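Local coordinates for protein TetR family transcription regulator (PDB 3PAS) that probably binds operator DNA through an N-terminal helix-turn-helix domain and regulates transcription, as TetR-family proteins generally do, at residues 10-15 with 36-41; 55-60 with 107-112; 80-85 with 181-186; 86-91 with 154-159. All blocks are in the same frame, centred on the assembly; numbering follows the deposited sequence.

Contact 1: 10-15 with 36-41; sequences RIAFLE and KAAGLS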
loop_
_atom_site.group_PDB
_atom_site.type_symbol
_atom_site.label_atom_id
_atom_site.label_comp_id
_atom_site.label_asym_id
_atom_site.label_seq_id
_atom_site.Cartn_x
_atom_site.Cartn_y
_atom_site.Cartn_z
ATOM N N ARG B 10 -1.837 29.622 -13.055
ATOM C CA ARG B 10 -2.463 28.309 -13.016
ATOM C C ARG B 10 -1.607 27.354 -12.187
ATOM O O ARG B 10 -2.122 26.690 -11.321
ATOM C CB ARG B 10 -2.709 27.713 -14.393
ATOM C CG ARG B 10 -3.942 28.264 -15.119
ATOM C CD ARG B 10 -4.134 27.662 -16.529
ATOM N NE ARG B 10 -5.295 28.295 -17.199
ATOM C CZ ARG B 10 -6.568 27.906 -17.053
ATOM N NH1 ARG B 10 -6.886 26.883 -16.268
ATOM N NH2 ARG B 10 -7.555 28.562 -17.667
ATOM N N ILE B 11 -0.307 27.305 -12.470
ATOM C CA ILE B 11 0.645 26.475 -11.722
ATOM C C ILE B 11 0.624 26.780 -10.221
ATOM O O ILE B 11 0.733 25.865 -9.381
ATOM C CB ILE B 11 2.099 26.644 -12.277
ATOM C CG1 ILE B 11 2.199 26.058 -13.683
ATOM C CG2 ILE B 11 3.154 25.946 -11.369
ATOM C CD1 ILE B 11 2.136 24.582 -13.704
ATOM N N ALA B 12 0.471 28.052 -9.869
ATOM C CA ALA B 12 0.428 28.446 -8.482
ATOM C C ALA B 12 -0.767 27.784 -7.820
ATOM O O ALA B 12 -0.632 27.217 -6.706
ATOM C CB ALA B 12 0.406 29.972 -8.297
ATOM N N PHE B 13 -1.919 27.802 -8.501
ATOM C CA PHE B 13 -3.116 27.152 -7.948
ATOM C C PHE B 13 -3.061 25.635 -7.919
ATOM O O PHE B 13 -3.520 25.032 -6.948
ATOM C CB PHE B 13 -4.388 27.609 -8.672
ATOM C CG PHE B 13 -4.717 29.071 -8.476
ATOM C CD1 PHE B 13 -4.983 29.591 -7.213
ATOM C CD2 PHE B 13 -4.749 29.923 -9.564
ATOM C CE1 PHE B 13 -5.277 30.924 -7.038
ATOM C CE2 PHE B 13 -5.068 31.259 -9.392
ATOM C CZ PHE B 13 -5.331 31.768 -8.120
ATOM N N LEU B 14 -2.531 25.022 -8.985
ATOM C CA LEU B 14 -2.418 23.609 -9.077
ATOM C C LEU B 14 -1.463 23.074 -7.988
ATOM O O LEU B 14 -1.794 22.147 -7.286
ATOM C CB LEU B 14 -1.944 23.197 -10.479
ATOM C CG LEU B 14 -2.920 23.519 -11.605
ATOM C CD1 LEU B 14 -2.213 23.581 -12.953
ATOM C CD2 LEU B 14 -4.099 22.536 -11.562
ATOM N N GLU B 15 -0.314 23.723 -7.825
ATOM C CA GLU B 15 0.647 23.360 -6.783
ATOM C C GLU B 15 0.080 23.575 -5.366
ATOM O O GLU B 15 0.267 22.749 -4.489
ATOM C CB GLU B 15 1.941 24.163 -6.996
ATOM C CG GLU B 15 2.811 23.636 -8.131
ATOM C CD GLU B 15 3.450 22.256 -7.835
ATOM O OE1 GLU B 15 3.530 21.824 -6.649
ATOM O OE2 GLU B 15 3.864 21.579 -8.789
ATOM N N LYS B 36 -5.254 31.129 -0.682
ATOM C CA LYS B 36 -4.354 31.673 0.331
ATOM C C LYS B 36 -2.959 31.015 0.216
ATOM O O LYS B 36 -1.934 31.704 0.177
ATOM C CB LYS B 36 -4.966 31.472 1.710
ATOM C CG LYS B 36 -4.344 32.326 2.793
ATOM C CD LYS B 36 -5.030 32.131 4.155
ATOM C CE LYS B 36 -6.376 32.874 4.241
ATOM N NZ LYS B 36 -6.721 33.254 5.649
ATOM N N ALA B 37 -2.933 29.698 0.077
ATOM C CA ALA B 37 -1.693 28.980 -0.074
ATOM C C ALA B 37 -0.952 29.404 -1.329
ATOM O O ALA B 37 0.258 29.393 -1.347
ATOM C CB ALA B 37 -1.930 27.523 -0.056
ATOM N N ALA B 38 -1.681 29.735 -2.398
ATOM C CA ALA B 38 -1.110 30.234 -3.603
ATOM C C ALA B 38 -0.697 31.719 -3.555
ATOM O O ALA B 38 -0.162 32.202 -4.515
ATOM C CB ALA B 38 -2.112 30.018 -4.792
ATOM N N GLY B 39 -1.057 32.466 -2.518
ATOM C CA GLY B 39 -0.781 33.915 -2.461
ATOM C C GLY B 39 -1.687 34.787 -3.319
ATOM O O GLY B 39 -1.310 35.913 -3.704
ATOM N N LEU B 40 -2.887 34.292 -3.612
ATOM C CA LEU B 40 -3.807 34.952 -4.533
ATOM C C LEU B 40 -5.236 34.947 -4.013
ATOM O O LEU B 40 -5.549 34.286 -3.061
ATOM C CB LEU B 40 -3.724 34.248 -5.896
ATOM C CG LEU B 40 -2.351 34.279 -6.562
ATOM C CD1 LEU B 40 -2.296 33.256 -7.720
ATOM C CD2 LEU B 40 -1.993 35.721 -7.036
ATOM N N SER B 41 -6.099 35.757 -4.604
ATOM C CA SER B 41 -7.452 35.870 -4.127
ATOM C C SER B 41 -8.317 34.754 -4.698
ATOM O O SER B 41 -7.989 34.203 -5.717
ATOM C CB SER B 41 -8.055 37.197 -4.553
ATOM O OG SER B 41 -8.232 37.265 -5.961
#
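F13 and A12, on the first helix of the TetR-type DNA-binding domain, meet A38 and L40 in the turn of the predicted helix-turn-helix. The side-chain contacts are apolar, and no hydrogen bond crosses. CG of F13 lies anti to its own carbonyl carbon (chi1 -66°), which starts the ring toward the turn, and the far end of the ring does most of the touching: CE1 and CZ meet CB of L40, while the two side chains cross at about a right angle. Nearer its root, CD1 of F13 lies 3.8 Å from CB of A38. The small alanines let the backbones come close, with CA of A12 only 5.4 Å from CA of A38 and their CB atoms 4.3 Å apart. G39 takes a positive phi (76°) in a Schellman motif that ends helix 31-37, and S41 is the N-cap residue of helix 42-48, the probable recognition helix. T44, L45 and Y48 of that helix also touch F13. The tightest approach is at the ring tip, where CZ of F13 lies 3.4 Å from CD1 of L40.

Contact 2: 55-60 with 107-112; sequences LLLATF and ETFTHS
F60 lays its ring over one face of F109 in an offset stack, the centroids 4.3 Å apart and the planes 18° from parallel. The overlap is displaced toward the rims: CD1 of F109 sits 3.4 Å from CD1 of F60, while CB of F60 takes the middle of the F109 face, 3.7 Å from the ring centroid in a CH-pi contact. Both phenylalanines carry CG anti to the backbone N (chi1 -179° in F60, -168° in F109), which directs each CG toward the other helix. The stack joins helix 52-76, which leads out of the DNA-binding domain, to the last turn of helix 100-110, fastening the helix-turn-helix domain to the C-terminal helical domain of the TetR fold. I119 of helix 117-126 touches both rings. At the far end of F109, CZ meets CD1 of L57 at 4.0 Å and CE2 approaches the carbonyl oxygen of L56, which accepts a hydrogen bond from Y105. On the F60 side, CG2 of T110 lies 3.7 Å from CE1 of F60.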
loop_
_atom_site.group_PDB
_atom_site.type_symbol
_atom_site.label_atom_id
_atom_site.label_comp_id
_atom_site.label_asym_id
_atom_site.label_seq_id
_atom_site.Cartn_x
_atom_site.Cartn_y
_atom_site.Cartn_z
ATOM N N LEU B 55 -11.029 22.370 -10.156
ATOM C CA LEU B 55 -9.631 22.555 -9.727
ATOM C C LEU B 55 -8.987 21.253 -9.266
ATOM O O LEU B 55 -7.860 20.924 -9.648
ATOM C CB LEU B 55 -9.571 23.587 -8.613
ATOM C CG LEU B 55 -8.147 23.859 -8.069
ATOM C CD1 LEU B 55 -7.085 24.095 -9.178
ATOM C CD2 LEU B 55 -8.229 25.052 -7.113
ATOM N N LEU B 56 -9.732 20.464 -8.513
ATOM C CA LEU B 56 -9.254 19.128 -8.091
ATOM C C LEU B 56 -8.956 18.217 -9.292
ATOM O O LEU B 56 -7.949 17.522 -9.311
ATOM C CB LEU B 56 -10.268 18.480 -7.167
ATOM C CG LEU B 56 -10.570 19.110 -5.811
ATOM C CD1 LEU B 56 -11.580 18.255 -5.005
ATOM C CD2 LEU B 56 -9.323 19.440 -4.929
ATOM N N LEU B 57 -9.826 18.215 -10.302
ATOM C CA LEU B 57 -9.622 17.439 -11.502
ATOM C C LEU B 57 -8.411 17.931 -12.283
ATOM O O LEU B 57 -7.582 17.118 -12.683
ATOM C CB LEU B 57 -10.847 17.471 -12.421
ATOM C CG LEU B 57 -10.855 16.511 -13.618
ATOM C CD1 LEU B 57 -10.463 15.039 -13.224
ATOM C CD2 LEU B 57 -12.241 16.582 -14.268
ATOM N N ALA B 58 -8.333 19.238 -12.532
ATOM C CA ALA B 58 -7.192 19.845 -13.240
ATOM C C ALA B 58 -5.868 19.514 -12.523
ATOM O O ALA B 58 -4.822 19.312 -13.155
ATOM C CB ALA B 58 -7.382 21.400 -13.399
ATOM N N THR B 59 -5.908 19.522 -11.201
ATOM C CA THR B 59 -4.746 19.212 -10.379
ATOM C C THR B 59 -4.375 17.742 -10.569
ATOM O O THR B 59 -3.197 17.400 -10.658
ATOM C CB THR B 59 -4.969 19.554 -8.855
ATOM O OG1 THR B 59 -5.228 20.972 -8.705
ATOM C CG2 THR B 59 -3.690 19.258 -8.017
ATOM N N PHE B 60 -5.376 16.871 -10.607
ATOM C CA PHE B 60 -5.110 15.456 -10.823
ATOM C C PHE B 60 -4.408 15.264 -12.186
ATOM O O PHE B 60 -3.391 14.547 -12.287
ATOM C CB PHE B 60 -6.365 14.623 -10.729
ATOM C CG PHE B 60 -6.119 13.161 -10.928
ATOM C CD1 PHE B 60 -5.493 12.451 -9.970
ATOM C CD2 PHE B 60 -6.438 12.551 -12.116
ATOM C CE1 PHE B 60 -5.232 11.077 -10.146
ATOM C CE2 PHE B 60 -6.205 11.195 -12.289
ATOM C CZ PHE B 60 -5.600 10.479 -11.327
ATOM N N GLU B 107 -2.592 9.383 -5.158
ATOM C CA GLU B 107 -3.156 8.354 -4.265
ATOM C C GLU B 107 -4.457 8.839 -3.582
ATOM O O GLU B 107 -5.464 8.142 -3.596
ATOM C CB GLU B 107 -2.109 8.000 -3.203
ATOM C CG GLU B 107 -2.492 6.896 -2.162
ATOM C CD GLU B 107 -2.493 5.495 -2.753
ATOM O OE1 GLU B 107 -2.205 5.347 -3.969
ATOM O OE2 GLU B 107 -2.813 4.537 -1.993
ATOM N N THR B 108 -4.441 10.027 -2.998
ATOM C CA THR B 108 -5.643 10.544 -2.356
ATOM C C THR B 108 -6.791 10.643 -3.364
ATOM O O THR B 108 -7.913 10.207 -3.071
ATOM C CB THR B 108 -5.437 11.944 -1.724
ATOM O OG1 THR B 108 -4.408 11.869 -0.741
ATOM C CG2 THR B 108 -6.734 12.400 -1.012
ATOM N N PHE B 109 -6.512 11.191 -4.556
ATOM C CA PHE B 109 -7.542 11.367 -5.579
ATOM C C PHE B 109 -8.069 10.049 -6.099
ATOM O O PHE B 109 -9.309 9.855 -6.180
ATOM C CB PHE B 109 -7.019 12.181 -6.763
ATOM C CG PHE B 109 -8.092 12.651 -7.730
ATOM C CD1 PHE B 109 -8.583 11.817 -8.717
ATOM C CD2 PHE B 109 -8.572 13.958 -7.676
ATOM C CE1 PHE B 109 -9.564 12.240 -9.611
ATOM C CE2 PHE B 109 -9.567 14.397 -8.577
ATOM C CZ PHE B 109 -10.056 13.530 -9.546
ATOM N N THR B 110 -7.158 9.143 -6.487
ATOM C CA THR B 110 -7.598 7.848 -7.053
ATOM C C THR B 110 -8.390 7.016 -6.051
ATOM O O THR B 110 -9.195 6.203 -6.466
ATOM C CB THR B 110 -6.431 6.947 -7.653
ATOM O OG1 THR B 110 -5.529 6.608 -6.615
ATOM C CG2 THR B 110 -5.691 7.641 -8.762
ATOM N N HIS B 111 -8.182 7.197 -4.750
ATOM C CA HIS B 111 -8.892 6.453 -3.677
ATOM C C HIS B 111 -10.064 7.275 -3.145
ATOM O O HIS B 111 -10.482 7.069 -2.026
ATOM C CB HIS B 111 -7.981 6.176 -2.458
ATOM C CG HIS B 111 -6.998 5.057 -2.634
ATOM N ND1 HIS B 111 -7.324 3.735 -2.416
ATOM C CD2 HIS B 111 -5.677 5.073 -2.929
ATOM C CE1 HIS B 111 -6.255 2.981 -2.608
ATOM N NE2 HIS B 111 -5.242 3.767 -2.923
ATOM N N SER B 112 -10.551 8.242 -3.919
ATOM C CA SER B 112 -11.676 9.092 -3.514
ATOM C C SER B 112 -12.828 8.908 -4.492
ATOM O O SER B 112 -12.666 8.402 -5.628
ATOM C CB SER B 112 -11.287 10.573 -3.534
ATOM O OG SER B 112 -11.276 11.053 -4.883
#

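Contact 3: 80-85 with 181-186; sequences DLREGL and AFNMAW. With PGO (S-1,2-propanediol), chain N.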
loop_
_atom_site.group_PDB
_atom_site.type_symbol
_atom_site.label_atom_id
_atom_site.label_comp_id
_atom_site.label_asym_id
_atom_site.label_seq_id
_atom_site.Cartn_x
_atom_site.Cartn_y
_atom_site.Cartn_z
ATOM N N ASP B 80 15.717 -1.597 -24.793
ATOM C CA ASP B 80 14.755 -2.688 -24.920
ATOM C C ASP B 80 13.698 -2.506 -23.831
ATOM O O ASP B 80 13.798 -1.518 -23.080
ATOM C CB ASP B 80 15.413 -4.079 -24.872
ATOM C CG ASP B 80 16.193 -4.384 -23.567
ATOM O OD1 ASP B 80 16.083 -3.725 -22.535
ATOM O OD2 ASP B 80 16.966 -5.362 -23.582
ATOM N N LEU B 81 12.725 -3.433 -23.724
ATOM C CA LEU B 81 11.641 -3.315 -22.702
ATOM C C LEU B 81 12.152 -3.255 -21.258
ATOM O O LEU B 81 11.751 -2.379 -20.491
ATOM C CB LEU B 81 10.611 -4.453 -22.834
ATOM C CG LEU B 81 9.398 -4.402 -21.889
ATOM C CD1 LEU B 81 8.515 -3.155 -22.088
ATOM C CD2 LEU B 81 8.548 -5.735 -22.028
ATOM N N ARG B 82 13.057 -4.155 -20.915
ATOM C CA ARG B 82 13.590 -4.153 -19.563
ATOM C C ARG B 82 14.318 -2.858 -19.244
ATOM O O ARG B 82 14.128 -2.297 -18.161
ATOM C CB ARG B 82 14.532 -5.306 -19.369
ATOM C CG ARG B 82 14.974 -5.494 -17.919
ATOM C CD ARG B 82 15.996 -6.614 -17.762
ATOM N NE ARG B 82 16.165 -6.954 -16.345
ATOM C CZ ARG B 82 16.916 -6.254 -15.489
ATOM N NH1 ARG B 82 17.568 -5.173 -15.880
ATOM N NH2 ARG B 82 16.980 -6.620 -14.215
ATOM N N GLU B 83 15.168 -2.394 -20.171
ATOM C CA GLU B 83 15.883 -1.104 -19.977
ATOM C C GLU B 83 14.941 0.059 -19.869
ATOM O O GLU B 83 15.175 0.996 -19.094
ATOM C CB GLU B 83 16.926 -0.822 -21.099
ATOM C CG GLU B 83 18.218 -1.536 -20.861
ATOM C CD GLU B 83 18.862 -1.039 -19.542
ATOM O OE1 GLU B 83 18.949 -1.875 -18.622
ATOM O OE2 GLU B 83 19.211 0.168 -19.433
ATOM N N GLY B 84 13.863 0.030 -20.650
ATOM C CA GLY B 84 12.881 1.078 -20.601
ATOM C C GLY B 84 12.206 1.122 -19.224
ATOM O O GLY B 84 11.998 2.180 -18.648
ATOM N N LEU B 85 11.858 -0.033 -18.697
ATOM C CA LEU B 85 11.194 -0.096 -17.409
ATOM C C LEU B 85 12.176 0.280 -16.296
ATOM O O LEU B 85 11.795 0.931 -15.315
ATOM C CB LEU B 85 10.603 -1.491 -17.171
ATOM C CG LEU B 85 9.402 -1.866 -18.059
ATOM C CD1 LEU B 85 9.096 -3.365 -17.883
ATOM C CD2 LEU B 85 8.198 -0.986 -17.726
ATOM N N ALA B 181 16.033 -2.791 -5.933
ATOM C CA ALA B 181 14.578 -2.885 -5.863
ATOM C C ALA B 181 13.980 -3.100 -7.267
ATOM O O ALA B 181 13.074 -3.939 -7.432
ATOM C CB ALA B 181 14.011 -1.566 -5.233
ATOM N N PHE B 182 14.463 -2.370 -8.285
ATOM C CA PHE B 182 13.992 -2.642 -9.646
ATOM C C PHE B 182 14.293 -4.073 -10.092
ATOM O O PHE B 182 13.439 -4.708 -10.738
ATOM C CB PHE B 182 14.535 -1.674 -10.741
ATOM C CG PHE B 182 14.194 -2.133 -12.151
ATOM C CD1 PHE B 182 12.959 -1.892 -12.653
ATOM C CD2 PHE B 182 15.095 -2.887 -12.923
ATOM C CE1 PHE B 182 12.589 -2.354 -13.925
ATOM C CE2 PHE B 182 14.737 -3.356 -14.188
ATOM C CZ PHE B 182 13.494 -3.076 -14.689
ATOM N N ASN B 183 15.488 -4.575 -9.786
ATOM C CA ASN B 183 15.803 -5.972 -10.156
ATOM C C ASN B 183 14.813 -7.005 -9.551
ATOM O O ASN B 183 14.454 -7.977 -10.185
ATOM C CB ASN B 183 17.234 -6.329 -9.785
ATOM C CG ASN B 183 18.260 -5.602 -10.678
ATOM O OD1 ASN B 183 17.935 -5.161 -11.782
ATOM N ND2 ASN B 183 19.457 -5.424 -10.173
HETATM N N MSE B 184 14.370 -6.732 -8.334
HETATM C CA MSE B 184 13.365 -7.555 -7.674
HETATM C C MSE B 184 12.014 -7.435 -8.374
HETATM O O MSE B 184 11.323 -8.469 -8.578
HETATM C CB MSE B 184 13.288 -7.232 -6.183
HETATM C CG MSE B 184 14.575 -7.626 -5.474
HETATM SE SE MSE B 184 14.625 -7.095 -3.666
HETATM C CE MSE B 184 13.408 -8.543 -2.907
ATOM N N ALA B 185 11.632 -6.204 -8.732
ATOM C CA ALA B 185 10.363 -5.954 -9.435
ATOM C C ALA B 185 10.361 -6.635 -10.783
ATOM O O ALA B 185 9.374 -7.291 -11.154
ATOM C CB ALA B 185 10.069 -4.452 -9.600
ATOM N N TRP B 186 11.484 -6.573 -11.498
ATOM C CA TRP B 186 11.613 -7.246 -12.771
ATOM C C TRP B 186 11.497 -8.749 -12.613
ATOM O O TRP B 186 10.718 -9.384 -13.276
ATOM C CB TRP B 186 12.942 -6.897 -13.461
ATOM C CG TRP B 186 13.124 -7.705 -14.735
ATOM C CD1 TRP B 186 13.910 -8.799 -14.903
ATOM C CD2 TRP B 186 12.497 -7.465 -16.002
ATOM N NE1 TRP B 186 13.802 -9.258 -16.179
ATOM C CE2 TRP B 186 12.926 -8.481 -16.870
ATOM C CE3 TRP B 186 11.547 -6.537 -16.455
ATOM C CZ2 TRP B 186 12.463 -8.588 -18.185
ATOM C CZ3 TRP B 186 11.078 -6.645 -17.746
ATOM C CH2 TRP B 186 11.552 -7.656 -18.605
HETATM C C1 PGO N . 14.917 -12.567 -18.270
HETATM C C2 PGO N . 15.170 -13.133 -16.877
HETATM C C3 PGO N . 14.051 -14.077 -16.459
HETATM O O1 PGO N . 13.919 -11.529 -18.211
HETATM O O2 PGO N . 15.281 -12.061 -15.921
HETATM O O HOH W 1 16.254 -8.713 -12.351
HETATM O O HOH W 2 19.211 -4.098 -13.837
#
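The indole of W186 carries the side chain of R82 on one face, with CG of R82 3.7 Å from the centroid of the six-membered ring and the guanidinium carbon CZ 4.2 Å from that of the five-membered ring, a CH-pi and a cation-pi contact in one. This belongs to the C-terminal helical domain of the TetR-type fold, where segments 81-85 of helix 81-98 and 181-186 of helix 175-189 run 134° apart. At the indole edge lie CD1 of L85 and O1 of a propanediol, probably from the crystallisation liquor; NE1 of W186 donates to both diol oxygens. The guanidinium stands steeply to the indole, the planes 71° apart, and has CE2 of F182 over one of its own faces. Extended from CG to NE, the arginine passes obliquely over W186 and reaches N183 with its guanidinium. L85 adds CB against CE1 of F182 at 3.9 Å. M184 and A185 pack on F154 of the second subunit. One water links NH2 of R82 to the backbone O of N183, another NH1 of R82 to OD1 of N183. That same OD1 accepts directly from NH2 of R82 at 3.0 Å, from above its carbonyl plane.

Contact 4: 86-91 with 154-159; sequences RRQWHT and FMFRPI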
loop_
_atom_site.group_PDB
_atom_site.type_symbol
_atom_site.label_atom_id
_atom_site.label_comp_id
_atom_site.label_asym_id
_atom_site.label_seq_id
_atom_site.Cartn_x
_atom_site.Cartn_y
_atom_site.Cartn_z
ATOM N N ARG B 86 13.451 -0.103 -16.444
ATOM C CA ARG B 86 14.456 0.228 -15.464
ATOM C C ARG B 86 14.681 1.757 -15.427
ATOM O O ARG B 86 14.768 2.377 -14.335
ATOM C CB ARG B 86 15.774 -0.493 -15.766
ATOM C CG ARG B 86 16.847 -0.280 -14.730
ATOM C CD ARG B 86 18.112 -1.064 -15.081
ATOM N NE ARG B 86 18.802 -0.373 -16.138
ATOM C CZ ARG B 86 19.571 0.694 -15.956
ATOM N NH1 ARG B 86 19.751 1.190 -14.740
ATOM N NH2 ARG B 86 20.164 1.276 -17.005
ATOM N N ARG B 87 14.738 2.401 -16.603
ATOM C CA ARG B 87 14.944 3.853 -16.596
ATOM C C ARG B 87 13.762 4.552 -15.982
ATOM O O ARG B 87 13.915 5.462 -15.212
ATOM C CB ARG B 87 15.149 4.400 -17.985
ATOM C CG ARG B 87 16.417 3.960 -18.585
ATOM C CD ARG B 87 16.466 4.333 -20.059
ATOM N NE ARG B 87 17.850 4.373 -20.542
ATOM C CZ ARG B 87 18.636 5.457 -20.527
ATOM N NH1 ARG B 87 18.212 6.641 -20.065
ATOM N NH2 ARG B 87 19.872 5.343 -20.977
ATOM N N GLN B 88 12.564 4.149 -16.365
ATOM C CA GLN B 88 11.294 4.714 -15.866
ATOM C C GLN B 88 11.223 4.578 -14.350
ATOM O O GLN B 88 10.761 5.446 -13.658
ATOM C CB GLN B 88 10.124 3.950 -16.483
ATOM C CG GLN B 88 8.840 3.866 -15.618
ATOM C CD GLN B 88 8.386 2.429 -15.547
ATOM O OE1 GLN B 88 8.982 1.588 -14.821
ATOM N NE2 GLN B 88 7.371 2.099 -16.368
ATOM N N TRP B 89 11.657 3.428 -13.871
ATOM C CA TRP B 89 11.647 3.118 -12.418
ATOM C C TRP B 89 12.498 4.072 -11.652
ATOM O O TRP B 89 12.053 4.638 -10.646
ATOM C CB TRP B 89 12.077 1.690 -12.167
ATOM C CG TRP B 89 12.348 1.298 -10.760
ATOM C CD1 TRP B 89 13.430 1.620 -10.010
ATOM C CD2 TRP B 89 11.511 0.484 -9.930
ATOM N NE1 TRP B 89 13.309 1.086 -8.757
ATOM C CE2 TRP B 89 12.148 0.364 -8.694
ATOM C CE3 TRP B 89 10.289 -0.174 -10.136
ATOM C CZ2 TRP B 89 11.620 -0.398 -7.637
ATOM C CZ3 TRP B 89 9.772 -0.913 -9.126
ATOM C CH2 TRP B 89 10.450 -1.024 -7.853
ATOM N N HIS B 90 13.719 4.264 -12.118
ATOM C CA HIS B 90 14.629 5.227 -11.504
ATOM C C HIS B 90 14.038 6.630 -11.551
ATOM O O HIS B 90 14.140 7.358 -10.573
ATOM C CB HIS B 90 16.041 5.220 -12.145
ATOM C CG HIS B 90 16.953 4.149 -11.614
ATOM N ND1 HIS B 90 17.858 4.364 -10.587
ATOM C CD2 HIS B 90 17.111 2.865 -11.993
ATOM C CE1 HIS B 90 18.528 3.245 -10.365
ATOM N NE2 HIS B 90 18.077 2.313 -11.196
ATOM N N THR B 91 13.446 7.043 -12.681
ATOM C CA THR B 91 12.878 8.420 -12.774
ATOM C C THR B 91 11.678 8.616 -11.793
ATOM O O THR B 91 11.615 9.595 -11.049
ATOM C CB THR B 91 12.442 8.716 -14.210
ATOM O OG1 THR B 91 13.617 8.675 -15.019
ATOM C CG2 THR B 91 11.784 10.074 -14.273
ATOM N N PHE B 154 3.368 -5.423 -8.545
ATOM C CA PHE B 154 4.763 -5.786 -8.424
ATOM C C PHE B 154 5.757 -4.864 -9.151
ATOM O O PHE B 154 6.934 -4.939 -8.862
ATOM C CB PHE B 154 5.015 -7.240 -8.865
ATOM C CG PHE B 154 4.454 -8.245 -7.889
ATOM C CD1 PHE B 154 5.140 -8.545 -6.743
ATOM C CD2 PHE B 154 3.181 -8.793 -8.068
ATOM C CE1 PHE B 154 4.626 -9.424 -5.788
ATOM C CE2 PHE B 154 2.625 -9.668 -7.100
ATOM C CZ PHE B 154 3.353 -10.004 -5.961
HETATM N N MSE B 155 5.288 -4.064 -10.096
HETATM C CA MSE B 155 6.170 -3.168 -10.890
HETATM C C MSE B 155 5.970 -1.656 -10.624
HETATM O O MSE B 155 6.908 -0.887 -10.781
HETATM C CB MSE B 155 6.075 -3.469 -12.380
HETATM C CG MSE B 155 6.975 -2.648 -13.353
HETATM SE SE MSE B 155 8.856 -2.565 -12.960
HETATM C CE MSE B 155 9.309 -4.397 -13.560
ATOM N N PHE B 156 4.791 -1.219 -10.219
ATOM C CA PHE B 156 4.584 0.228 -9.962
ATOM C C PHE B 156 4.358 0.572 -8.505
ATOM O O PHE B 156 5.006 1.467 -7.933
ATOM C CB PHE B 156 3.468 0.712 -10.868
ATOM C CG PHE B 156 3.789 0.510 -12.311
ATOM C CD1 PHE B 156 4.602 1.412 -12.981
ATOM C CD2 PHE B 156 3.359 -0.630 -12.985
ATOM C CE1 PHE B 156 4.933 1.199 -14.306
ATOM C CE2 PHE B 156 3.681 -0.831 -14.313
ATOM C CZ PHE B 156 4.471 0.090 -14.968
ATOM N N ARG B 157 3.500 -0.196 -7.851
ATOM C CA ARG B 157 3.196 0.084 -6.469
ATOM C C ARG B 157 4.397 0.033 -5.564
ATOM O O ARG B 157 4.453 0.789 -4.618
ATOM C CB ARG B 157 2.145 -0.907 -5.948
ATOM C CG ARG B 157 1.628 -0.620 -4.576
ATOM C CD ARG B 157 0.843 0.665 -4.640
ATOM N NE ARG B 157 0.143 0.933 -3.409
ATOM C CZ ARG B 157 -0.549 2.042 -3.192
ATOM N NH1 ARG B 157 -0.616 2.994 -4.126
ATOM N NH2 ARG B 157 -1.153 2.203 -2.035
ATOM N N PRO B 158 5.381 -0.842 -5.843
ATOM C CA PRO B 158 6.482 -0.831 -4.859
ATOM C C PRO B 158 7.294 0.475 -4.809
ATOM O O PRO B 158 7.941 0.734 -3.784
ATOM C CB PRO B 158 7.369 -2.022 -5.280
ATOM C CG PRO B 158 6.400 -2.941 -5.998
ATOM C CD PRO B 158 5.444 -2.003 -6.731
ATOM N N ILE B 159 7.290 1.255 -5.883
ATOM C CA ILE B 159 7.958 2.570 -5.917
ATOM C C ILE B 159 7.318 3.499 -4.844
ATOM O O ILE B 159 8.011 4.030 -4.002
ATOM C CB ILE B 159 7.931 3.244 -7.294
ATOM C CG1 ILE B 159 8.595 2.318 -8.347
ATOM C CG2 ILE B 159 8.666 4.650 -7.219
ATOM C CD1 ILE B 159 8.521 2.771 -9.785
#
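W89 and I159 run side by side but point opposite ways, and CG1 of I159 rests over the face of the indole, 3.6 Å from the centroid of the six-membered ring. CD1 of I159 follows onto the same ring, 3.5 Å from CE3 of W89. The indole crosses to helix 148-167 with CG anti to the backbone N (chi1 170°). At its edge, near the ring plane, the backbone O of M155 lies 3.3 Å from CZ3 of W89; this buried oxygen has no hydrogen-bond partner in the model. In M155, a selenomethionine, a bend at chi2 (52°) brings SE obliquely beside the indole, 4.0 Å from CE3 of W89, a Met-aromatic contact. P158 crosses W89 at about a right angle, its CB 4.1 Å from CH2 of W89. The segment 154-159 has a pi-type turn at 154-156 and is kinked at P158, whose N has no hydrogen to donate. F182 of helix 175-189 meets W89 edge-to-face. The two segments run nearly parallel, 18° apart, and form part of the buried helix packing of the TetR C-terminal domain, whose helix 148-167 also touches the second subunit.

How the contacts relate
From the N terminus, contact 1 closes first, a short loop within the helix-turn-helix domain that ends before the others open. Contact 2 then opens on helix 52-76 and closes on helix 100-110, bridging the two domains; L14 of contact 1 packs on A58 and T59 beside it. Contacts 3 and 4 both open on helix 81-98, inside the loop of contact 2, and close beyond it, so each crosses contact 2. Contact 4 is nested within contact 3; the two lie 8 Å apart between centres and join helix 81-98 to helices 148-167 and 175-189 near the second subunit. A salt bridge between E107 and R157 connects contact 2 to contact 4.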